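Local coordinates for protein probable enoyl-CoA hydratase/isomerase (Pseudomonas aeruginosa, PDB 7BOR) that binds coenzyme A and probably isomerises the double bond of enoyl-CoA substrates, at residues G12-L18 against R49-G55; L39-D45 against A87-K93; V130-L134 against A238-L242. One frame throughout, in Å; residues are numbered along the deposited sequence.

Interaction 1 of 3, residues G12-L18 against R49-G55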
loop_
_atom_site.group_PDB
_atom_site.type_symbol
_atom_site.label_atom_id
_atom_site.label_comp_id
_atom_site.label_asym_id
_atom_site.label_seq_id
_atom_site.Cartn_x
_atom_site.Cartn_y
_atom_site.Cartn_z
ATOM N N GLY A 12 13.838 14.082 10.902
ATOM C CA GLY A 12 13.296 12.833 11.425
ATOM C C GLY A 12 12.294 12.115 10.529
ATOM O O GLY A 12 11.907 10.978 10.843
ATOM N N LEU A 13 11.898 12.719 9.410
ATOM C CA LEU A 13 10.794 12.253 8.590
ATOM C C LEU A 13 11.274 11.981 7.170
ATOM O O LEU A 13 11.725 12.896 6.472
ATOM C CB LEU A 13 9.678 13.301 8.582
ATOM C CG LEU A 13 8.610 13.103 7.531
ATOM C CD1 LEU A 13 7.801 11.847 7.856
ATOM C CD2 LEU A 13 7.743 14.349 7.474
ATOM N N LEU A 14 11.140 10.735 6.729
ATOM C CA LEU A 14 11.435 10.367 5.349
ATOM C C LEU A 14 10.132 10.276 4.568
ATOM O O LEU A 14 9.212 9.577 4.983
ATOM C CB LEU A 14 12.189 9.033 5.287
ATOM C CG LEU A 14 12.482 8.589 3.852
ATOM C CD1 LEU A 14 13.351 9.607 3.095
ATOM C CD2 LEU A 14 13.134 7.236 3.883
ATOM N N THR A 15 10.059 10.974 3.441
ATOM C CA THR A 15 8.873 11.009 2.604
ATOM C C THR A 15 9.138 10.340 1.259
ATOM O O THR A 15 9.977 10.818 0.482
ATOM C CB THR A 15 8.426 12.454 2.387
ATOM O OG1 THR A 15 8.047 13.023 3.642
ATOM C CG2 THR A 15 7.247 12.503 1.427
ATOM N N LEU A 16 8.396 9.254 0.975
ATOM C CA LEU A 16 8.402 8.593 -0.335
ATOM C C LEU A 16 7.221 9.119 -1.152
ATOM O O LEU A 16 6.057 8.887 -0.804
ATOM C CB LEU A 16 8.337 7.085 -0.181
ATOM C CG LEU A 16 9.366 6.477 0.768
ATOM C CD1 LEU A 16 9.184 4.965 0.886
ATOM C CD2 LEU A 16 10.786 6.835 0.337
ATOM N N ARG A 17 7.515 9.829 -2.234
ATOM C CA ARG A 17 6.505 10.530 -3.009
ATOM C C ARG A 17 6.476 9.929 -4.414
ATOM O O ARG A 17 7.352 10.200 -5.234
ATOM C CB ARG A 17 6.794 12.037 -3.036
ATOM C CG ARG A 17 6.079 12.866 -4.167
ATOM C CD ARG A 17 4.939 13.776 -3.656
ATOM N NE ARG A 17 4.441 14.758 -4.643
ATOM C CZ ARG A 17 3.850 14.452 -5.811
ATOM N NH1 ARG A 17 3.704 13.189 -6.189
ATOM N NH2 ARG A 17 3.404 15.410 -6.626
ATOM N N LEU A 18 5.447 9.135 -4.698
ATOM C CA LEU A 18 5.210 8.600 -6.035
ATOM C C LEU A 18 5.029 9.724 -7.046
ATOM O O LEU A 18 4.114 10.541 -6.923
ATOM C CB LEU A 18 3.963 7.705 -5.988
ATOM C CG LEU A 18 4.109 6.253 -5.482
ATOM C CD1 LEU A 18 4.919 6.064 -4.229
ATOM C CD2 LEU A 18 2.723 5.574 -5.300
ATOM N N ARG A 49 12.913 8.722 11.926
ATOM C CA ARG A 49 11.924 8.370 12.935
ATOM C C ARG A 49 10.600 7.921 12.333
ATOM O O ARG A 49 9.945 7.045 12.899
ATOM C CB ARG A 49 11.683 9.579 13.856
ATOM C CG ARG A 49 12.917 9.951 14.688
ATOM C CD ARG A 49 12.589 9.962 16.185
ATOM N NE ARG A 49 11.580 8.953 16.527
ATOM C CZ ARG A 49 10.635 9.122 17.453
ATOM N NH1 ARG A 49 10.588 10.254 18.149
ATOM N NH2 ARG A 49 9.737 8.158 17.686
ATOM N N VAL A 50 10.220 8.469 11.186
ATOM C CA VAL A 50 8.911 8.224 10.589
ATOM C C VAL A 50 9.041 8.260 9.068
ATOM O O VAL A 50 9.751 9.107 8.508
ATOM C CB VAL A 50 7.880 9.265 11.078
ATOM C CG1 VAL A 50 6.513 9.005 10.481
ATOM C CG2 VAL A 50 7.807 9.272 12.613
ATOM N N VAL A 51 8.306 7.366 8.395
ATOM C CA VAL A 51 8.159 7.425 6.949
ATOM C C VAL A 51 6.739 7.831 6.592
ATOM O O VAL A 51 5.770 7.316 7.161
ATOM C CB VAL A 51 8.530 6.078 6.295
ATOM C CG1 VAL A 51 8.081 6.046 4.810
ATOM C CG2 VAL A 51 10.038 5.818 6.432
ATOM N N LEU A 52 6.629 8.709 5.598
ATOM C CA LEU A 52 5.371 9.085 4.988
ATOM C C LEU A 52 5.332 8.638 3.526
ATOM O O LEU A 52 6.279 8.885 2.766
ATOM C CB LEU A 52 5.196 10.594 5.111
ATOM C CG LEU A 52 3.821 11.154 4.860
ATOM C CD1 LEU A 52 3.674 12.374 5.768
ATOM C CD2 LEU A 52 3.734 11.497 3.419
ATOM N N ILE A 53 4.224 8.028 3.116
ATOM C CA ILE A 53 4.044 7.627 1.719
ATOM C C ILE A 53 2.885 8.395 1.121
ATOM O O ILE A 53 1.792 8.420 1.698
ATOM C CB ILE A 53 3.771 6.120 1.580
ATOM C CG1 ILE A 53 4.885 5.302 2.175
ATOM C CG2 ILE A 53 3.702 5.696 0.108
ATOM C CD1 ILE A 53 4.612 3.811 2.187
ATOM N N THR A 54 3.074 8.913 -0.087
ATOM C CA THR A 54 2.020 9.683 -0.734
ATOM C C THR A 54 2.256 9.778 -2.239
ATOM O O THR A 54 3.394 9.742 -2.708
ATOM C CB THR A 54 1.950 11.087 -0.097
ATOM O OG1 THR A 54 0.887 11.841 -0.665
ATOM C CG2 THR A 54 3.249 11.849 -0.315
ATOM N N GLY A 55 1.170 9.918 -2.983
ATOM C CA GLY A 55 1.243 10.282 -4.376
ATOM C C GLY A 55 1.061 11.766 -4.654
ATOM O O GLY A 55 1.080 12.159 -5.825
#
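This contact is a pair of neighbouring parallel strands, 13-18 and 50-54, in the main sheet of the crotonase fold. The two are joined through helix 29-44, so they form a beta-alpha-beta unit. Their axes lie 4.6 Å apart at 18°. The register pairs L13 with V50 and runs without a break to R17 with T54. L14 N gives a 2.8 Å hydrogen bond to V50 O, and L52 N gives one of 2.8 Å to L14 O. The ladder goes on with L16 N to L52 O (2.8 Å), T54 N to L16 O (3.1 Å) and L18 N to T54 O (2.9 Å). At the start, just before strand 13-18, G12 O accepts from both R49 N (2.7 Å) and V50 N (3.0 Å).

L14, L16, V51 and I53 share one face of the sheet. L14 and L16 also touch helix 29-44 there, which places the crossover helix on this face. L14 CB lies 4.0 Å from V51 CG2. L13 and V50 are on the other face and touch helix 182-196. On that same face, L13 CD1 reaches across the strands to within 4.0 Å of L52 CB.

Interaction 2 of 3, residues L39-D45 against A87-K93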
loop_
_atom_site.group_PDB
_atom_site.type_symbol
_atom_site.label_atom_id
_atom_site.label_comp_id
_atom_site.label_asym_id
_atom_site.label_seq_id
_atom_site.Cartn_x
_atom_site.Cartn_y
_atom_site.Cartn_z
ATOM N N LEU A 39 13.007 2.158 2.203
ATOM C CA LEU A 39 12.572 1.618 3.489
ATOM C C LEU A 39 13.724 0.931 4.232
ATOM O O LEU A 39 13.921 1.143 5.433
ATOM C CB LEU A 39 11.401 0.638 3.276
ATOM C CG LEU A 39 10.054 1.208 2.799
ATOM C CD1 LEU A 39 9.032 0.090 2.582
ATOM C CD2 LEU A 39 9.489 2.263 3.784
ATOM N N LEU A 40 14.479 0.069 3.548
ATOM C CA LEU A 40 15.465 -0.747 4.262
ATOM C C LEU A 40 16.635 0.092 4.770
ATOM O O LEU A 40 17.243 -0.248 5.790
ATOM C CB LEU A 40 15.982 -1.876 3.366
ATOM C CG LEU A 40 14.934 -2.966 3.171
ATOM C CD1 LEU A 40 15.295 -3.891 2.037
ATOM C CD2 LEU A 40 14.735 -3.765 4.451
ATOM N N GLU A 41 16.970 1.174 4.080
ATOM C CA GLU A 41 18.001 2.076 4.575
ATOM C C GLU A 41 17.475 2.821 5.798
ATOM O O GLU A 41 17.955 2.609 6.924
ATOM C CB GLU A 41 18.410 3.026 3.444
ATOM C CG GLU A 41 19.474 4.089 3.776
ATOM C CD GLU A 41 19.712 5.085 2.608
ATOM O OE1 GLU A 41 19.823 4.640 1.436
ATOM O OE2 GLU A 41 19.789 6.315 2.864
ATOM N N ALA A 42 16.435 3.657 5.598
ATOM C CA ALA A 42 15.750 4.395 6.661
ATOM C C ALA A 42 15.483 3.567 7.911
ATOM O O ALA A 42 15.582 4.085 9.031
ATOM C CB ALA A 42 14.422 4.943 6.144
ATOM N N GLN A 43 15.144 2.289 7.725
ATOM C CA GLN A 43 15.032 1.356 8.839
ATOM C C GLN A 43 16.289 1.342 9.700
ATOM O O GLN A 43 16.218 1.148 10.922
ATOM C CB GLN A 43 14.739 -0.041 8.267
ATOM C CG GLN A 43 15.000 -1.264 9.160
ATOM C CD GLN A 43 14.186 -2.481 8.708
ATOM O OE1 GLN A 43 13.434 -2.408 7.733
ATOM N NE2 GLN A 43 14.303 -3.584 9.432
ATOM N N ALA A 44 17.457 1.481 9.072
ATOM C CA ALA A 44 18.719 1.473 9.792
ATOM C C ALA A 44 19.208 2.873 10.127
ATOM O O ALA A 44 20.110 3.023 10.957
ATOM C CB ALA A 44 19.781 0.737 8.965
ATOM N N ASP A 45 18.628 3.889 9.511
ATOM C CA ASP A 45 19.083 5.259 9.686
ATOM C C ASP A 45 18.422 5.842 10.927
ATOM O O ASP A 45 17.262 6.273 10.890
ATOM C CB ASP A 45 18.770 6.078 8.444
ATOM C CG ASP A 45 19.330 7.466 8.529
ATOM O OD1 ASP A 45 20.216 7.666 9.399
ATOM O OD2 ASP A 45 18.871 8.355 7.767
ATOM N N ALA A 87 9.540 -5.472 2.673
ATOM C CA ALA A 87 10.133 -4.309 3.332
ATOM C C ALA A 87 9.088 -3.508 4.132
ATOM O O ALA A 87 9.308 -3.185 5.301
ATOM C CB ALA A 87 10.820 -3.413 2.300
ATOM N N LEU A 88 7.953 -3.174 3.528
ATOM C CA LEU A 88 6.938 -2.436 4.291
ATOM C C LEU A 88 6.388 -3.279 5.442
ATOM O O LEU A 88 6.351 -2.847 6.602
ATOM C CB LEU A 88 5.832 -2.002 3.366
ATOM C CG LEU A 88 4.714 -1.128 3.947
ATOM C CD1 LEU A 88 5.240 0.163 4.450
ATOM C CD2 LEU A 88 3.698 -0.943 2.824
ATOM N N LEU A 89 6.012 -4.517 5.152
ATOM C CA LEU A 89 5.497 -5.386 6.203
ATOM C C LEU A 89 6.438 -5.434 7.402
ATOM O O LEU A 89 6.003 -5.371 8.565
ATOM C CB LEU A 89 5.279 -6.775 5.613
ATOM C CG LEU A 89 4.918 -7.882 6.573
ATOM C CD1 LEU A 89 3.499 -7.625 7.140
ATOM C CD2 LEU A 89 5.005 -9.188 5.855
ATOM N N GLU A 90 7.736 -5.533 7.147
ATOM C CA GLU A 90 8.695 -5.688 8.235
ATOM C C GLU A 90 9.237 -4.346 8.721
ATOM O O GLU A 90 10.061 -4.322 9.641
ATOM C CB GLU A 90 9.849 -6.616 7.787
ATOM C CG GLU A 90 9.378 -7.914 7.131
ATOM C CD GLU A 90 9.012 -8.978 8.155
ATOM O OE1 GLU A 90 9.157 -8.683 9.351
ATOM O OE2 GLU A 90 8.612 -10.107 7.786
ATOM N N PHE A 91 8.809 -3.229 8.128
ATOM C CA PHE A 91 9.345 -1.937 8.540
ATOM C C PHE A 91 9.046 -1.724 10.026
ATOM O O PHE A 91 7.876 -1.822 10.439
ATOM C CB PHE A 91 8.749 -0.835 7.719
ATOM C CG PHE A 91 9.471 0.452 7.834
ATOM C CD1 PHE A 91 10.696 0.632 7.246
ATOM C CD2 PHE A 91 8.904 1.501 8.492
ATOM C CE1 PHE A 91 11.312 1.855 7.326
ATOM C CE2 PHE A 91 9.514 2.708 8.563
ATOM C CZ PHE A 91 10.717 2.881 7.993
ATOM N N PRO A 92 10.056 -1.511 10.869
ATOM C CA PRO A 92 9.811 -1.451 12.316
ATOM C C PRO A 92 9.441 -0.082 12.860
ATOM O O PRO A 92 9.026 -0.012 14.024
ATOM C CB PRO A 92 11.160 -1.910 12.901
ATOM C CG PRO A 92 12.151 -1.388 11.895
ATOM C CD PRO A 92 11.499 -1.546 10.548
ATOM N N LYS A 93 9.588 0.981 12.117
ATOM C CA LYS A 93 9.233 2.318 12.592
ATOM C C LYS A 93 7.900 2.791 12.021
ATOM O O LYS A 93 7.318 2.145 11.125
ATOM C CB LYS A 93 10.334 3.321 12.237
ATOM C CG LYS A 93 11.740 2.895 12.725
ATOM C CD LYS A 93 12.819 3.869 12.249
ATOM C CE LYS A 93 14.208 3.285 12.424
ATOM N NZ LYS A 93 15.205 4.104 11.654
HETATM O O HOH W 1 11.563 -3.894 6.801
#
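K93 ties the end of helix 29-44 to the loop that follows helix 80-90. Its NZ donates a 2.7 Å hydrogen bond to A42 O and a weak one of 3.2 Å to Q43 O. Both are carbonyls of the last helical turn. V48 O, past the helix, accepts a further hydrogen bond from this amine. D45 O is 3.1 Å from K93 NZ. A water bridges Q43 and A87. It donates to Q43 OE1 at 2.6 Å and to A87 O at 2.8 Å. Q43 N is satisfied within its own helix by L39 O, at 2.8 Å.

Helix 29-44 is the crossover helix of a beta-alpha-beta unit in this crotonase fold, and here helix 80-90 packs against its C-terminal part. L39 supplies most of the apolar packing. L39 CD1 lies 3.9 Å from A87 CB and 3.9 Å from L88 CB. L39 CD2 sits over the face of the F91 ring, 4.2 Å from its centroid, in a CH-pi contact. Separately, Q43 CD rests 3.4 Å from P92 CD in van der Waals contact.

Charges at the edges are met from elsewhere in the chain. R9 forms a salt bridge with D45, and R219 forms one with E90. The carbonyl of K93 accepts a hydrogen bond from K207.

Interaction 3 of 3, residues V130-L134 against A238-L242. With COA (coenzyme A), chain C.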
loop_
_atom_site.group_PDB
_atom_site.type_symbol
_atom_site.label_atom_id
_atom_site.label_comp_id
_atom_site.label_asym_id
_atom_site.label_seq_id
_atom_site.Cartn_x
_atom_site.Cartn_y
_atom_site.Cartn_z
ATOM N N VAL A 130 -10.228 -9.508 -8.608
ATOM C CA VAL A 130 -11.200 -10.411 -9.207
ATOM C C VAL A 130 -11.686 -9.907 -10.566
ATOM O O VAL A 130 -11.905 -10.695 -11.501
ATOM C CB VAL A 130 -12.349 -10.601 -8.198
ATOM C CG1 VAL A 130 -13.223 -9.240 -8.060
ATOM C CG2 VAL A 130 -13.169 -11.761 -8.567
ATOM N N ASN A 131 -11.882 -8.596 -10.704
ATOM C CA ASN A 131 -12.252 -8.067 -12.005
ATOM C C ASN A 131 -11.204 -8.374 -13.077
ATOM O O ASN A 131 -11.539 -8.362 -14.266
ATOM C CB ASN A 131 -12.456 -6.561 -11.916
ATOM C CG ASN A 131 -13.278 -6.163 -10.700
ATOM O OD1 ASN A 131 -12.782 -6.101 -9.544
ATOM N ND2 ASN A 131 -14.552 -5.961 -10.939
ATOM N N LEU A 132 -9.956 -8.619 -12.687
ATOM C CA LEU A 132 -8.850 -8.822 -13.617
ATOM C C LEU A 132 -8.421 -10.282 -13.680
ATOM O O LEU A 132 -7.298 -10.582 -14.104
ATOM C CB LEU A 132 -7.675 -7.937 -13.216
ATOM C CG LEU A 132 -7.875 -6.428 -13.303
ATOM C CD1 LEU A 132 -6.693 -5.636 -12.724
ATOM C CD2 LEU A 132 -8.175 -6.007 -14.754
ATOM N N GLY A 133 -9.290 -11.191 -13.246
ATOM C CA GLY A 133 -8.951 -12.595 -13.166
ATOM C C GLY A 133 -7.879 -12.918 -12.160
ATOM O O GLY A 133 -7.277 -13.994 -12.225
ATOM N N LEU A 134 -7.673 -12.040 -11.189
ATOM C CA LEU A 134 -6.667 -12.208 -10.170
ATOM C C LEU A 134 -7.331 -12.424 -8.810
ATOM O O LEU A 134 -8.550 -12.480 -8.695
ATOM C CB LEU A 134 -5.723 -11.004 -10.193
ATOM C CG LEU A 134 -4.967 -10.844 -11.530
ATOM C CD1 LEU A 134 -4.265 -9.484 -11.628
ATOM C CD2 LEU A 134 -3.958 -11.969 -11.714
ATOM N N ALA A 238 -6.790 -14.091 -16.537
ATOM C CA ALA A 238 -6.165 -12.826 -16.214
ATOM C C ALA A 238 -5.490 -12.178 -17.421
ATOM O O ALA A 238 -5.643 -10.982 -17.640
ATOM C CB ALA A 238 -5.158 -12.997 -15.088
ATOM N N ILE A 239 -4.724 -12.923 -18.216
ATOM C CA ILE A 239 -4.125 -12.279 -19.383
ATOM C C ILE A 239 -5.199 -11.565 -20.204
ATOM O O ILE A 239 -5.011 -10.424 -20.643
ATOM C CB ILE A 239 -3.330 -13.312 -20.212
ATOM C CG1 ILE A 239 -2.028 -13.648 -19.474
ATOM C CG2 ILE A 239 -3.073 -12.802 -21.610
ATOM C CD1 ILE A 239 -1.308 -14.983 -19.962
ATOM N N GLU A 240 -6.362 -12.195 -20.378
ATOM C CA GLU A 240 -7.439 -11.584 -21.160
ATOM C C GLU A 240 -7.971 -10.321 -20.478
ATOM O O GLU A 240 -8.078 -9.265 -21.114
ATOM C CB GLU A 240 -8.589 -12.579 -21.395
ATOM C CG GLU A 240 -9.780 -11.990 -22.203
ATOM C CD GLU A 240 -11.115 -12.727 -21.984
ATOM O OE1 GLU A 240 -11.161 -13.620 -21.100
ATOM O OE2 GLU A 240 -12.118 -12.408 -22.692
ATOM N N ALA A 241 -8.339 -10.415 -19.195
ATOM C CA ALA A 241 -8.854 -9.245 -18.469
ATOM C C ALA A 241 -7.829 -8.115 -18.405
ATOM O O ALA A 241 -8.197 -6.935 -18.435
ATOM C CB ALA A 241 -9.282 -9.645 -17.050
ATOM N N LEU A 242 -6.548 -8.451 -18.292
ATOM C CA LEU A 242 -5.505 -7.447 -18.130
ATOM C C LEU A 242 -5.281 -6.659 -19.417
ATOM O O LEU A 242 -5.186 -5.422 -19.396
ATOM C CB LEU A 242 -4.201 -8.132 -17.689
ATOM C CG LEU A 242 -4.004 -8.432 -16.211
ATOM C CD1 LEU A 242 -2.635 -9.132 -15.949
ATOM C CD2 LEU A 242 -4.157 -7.132 -15.430
HETATM N N1A COA C . -0.961 0.210 -15.351
HETATM C C2A COA C . -0.533 0.687 -16.553
HETATM N N3A COA C . -0.994 1.871 -17.056
HETATM C C4A COA C . -1.873 2.551 -16.301
HETATM C C5A COA C . -2.308 2.100 -15.106
HETATM C C6A COA C . -1.839 0.895 -14.626
HETATM N N6A COA C . -2.187 0.258 -13.347
HETATM N N7A COA C . -3.194 2.995 -14.586
HETATM C C8A COA C . -3.330 4.017 -15.458
HETATM N N9A COA C . -2.531 3.696 -16.471
HETATM C C1B COA C . -2.407 4.653 -17.590
HETATM C C2B COA C . -3.565 4.528 -18.708
HETATM O O2B COA C . -3.297 3.311 -19.512
HETATM C C3B COA C . -3.399 5.666 -19.321
HETATM O O3B COA C . -2.203 5.618 -20.206
HETATM P P3B COA C . -2.015 6.621 -21.470
HETATM O O7A COA C . -2.459 8.029 -21.128
HETATM O O8A COA C . -2.836 6.060 -22.599
HETATM O O9A COA C . -0.550 6.652 -21.791
HETATM C C4B COA C . -3.053 6.725 -18.245
HETATM O O4B COA C . -2.364 5.889 -17.145
HETATM C C5B COA C . -4.169 7.404 -17.704
HETATM O O5B COA C . -4.914 6.425 -17.053
HETATM P P1A COA C . -6.540 6.438 -17.218
HETATM O O1A COA C . -7.152 5.097 -16.865
HETATM O O2A COA C . -7.007 6.834 -18.601
HETATM O O3A COA C . -7.030 7.620 -16.178
HETATM P P2A COA C . -8.516 7.446 -15.484
HETATM O O4A COA C . -8.806 8.738 -14.726
HETATM O O5A COA C . -9.444 7.142 -16.621
HETATM O O6A COA C . -8.563 6.114 -14.490
HETATM C CBP COA C . -7.930 4.672 -12.682
HETATM C CCP COA C . -7.883 6.147 -13.224
HETATM C CDP COA C . -6.847 4.498 -11.558
HETATM C CEP COA C . -9.331 4.353 -12.104
HETATM C CAP COA C . -7.659 3.809 -13.956
HETATM O OAP COA C . -6.469 4.267 -14.521
HETATM C C9P COA C . -7.475 2.323 -13.647
HETATM O O9P COA C . -8.394 1.608 -13.372
HETATM N N8P COA C . -6.086 1.827 -13.743
HETATM C C7P COA C . -5.744 0.430 -13.466
HETATM C C6P COA C . -6.125 0.039 -12.006
HETATM C C5P COA C . -5.682 -1.451 -11.846
HETATM O O5P COA C . -6.285 -2.346 -12.327
HETATM N N4P COA C . -4.486 -1.710 -11.064
HETATM C C3P COA C . -4.007 -3.063 -10.929
HETATM C C2P COA C . -4.800 -3.805 -9.886
HETATM S S1P COA C . -4.028 -5.439 -9.852
#
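The coenzyme A pocket of this crotonase-family protein borders this contact, in which the loop 130-134 packs against the C-terminal helix 236-245. L132 belongs to the pocket. Its CD1 lies 3.3 Å from O5P of the coenzyme A pantetheine arm, and the same CD1 is 4.0 Å from L242 CD2. L132 therefore stands between ligand and helix.

A241 points toward the loop, with its CB 3.5 Å from L132 C. On the next helical turn back, A238 CB is 3.7 Å from L134 CD2. The small alanine side chains let the loop backbone come close. The CA atoms of G133 and A238 are 4.1 Å apart. G133 has a positive phi of 66°, and a CB there would clash with A238 N. A238 CA also makes a CA-H...O contact of 3.3 Å with L132 O.

Helix 200-233 backs the contact. L134 and L242 touch it, and R232 donates a hydrogen bond to G133 O. L242 also touches I66 of helix 66-71. I66 N hydrogen-bonds coenzyme A, and so does R248 near the chain end. Apart from the CA-H...O contact, the two segments meet through apolar and van der Waals packing. With no conventional hydrogen bonds or charge pairs between them, the contact rests on fit of shape and burial of apolar side chains, L132 among them.

Interactions 1 and 2 are neighbours, with centres about 12 Å apart. Their segments alternate along the chain, because helix 29-44 of interaction 2 connects the two strands of interaction 1. They touch directly: V51 CG2 is 3.4 Å from F91 CZ, and L14 CD2 is 3.5 Å from A42 CB. Helix 29-44 and F91 pack on the sheet face of L14, L16 and V51, and helix 80-90 packs against helix 29-44. Interaction 3 follows in series, on the opposite side of the chain's centre. Its centre is about 32 Å from both others, with nearest atoms about 16 Å from interaction 1 and 19 Å from interaction 2. The sheet-and-helix region is thus remote from this coenzyme A-side contact.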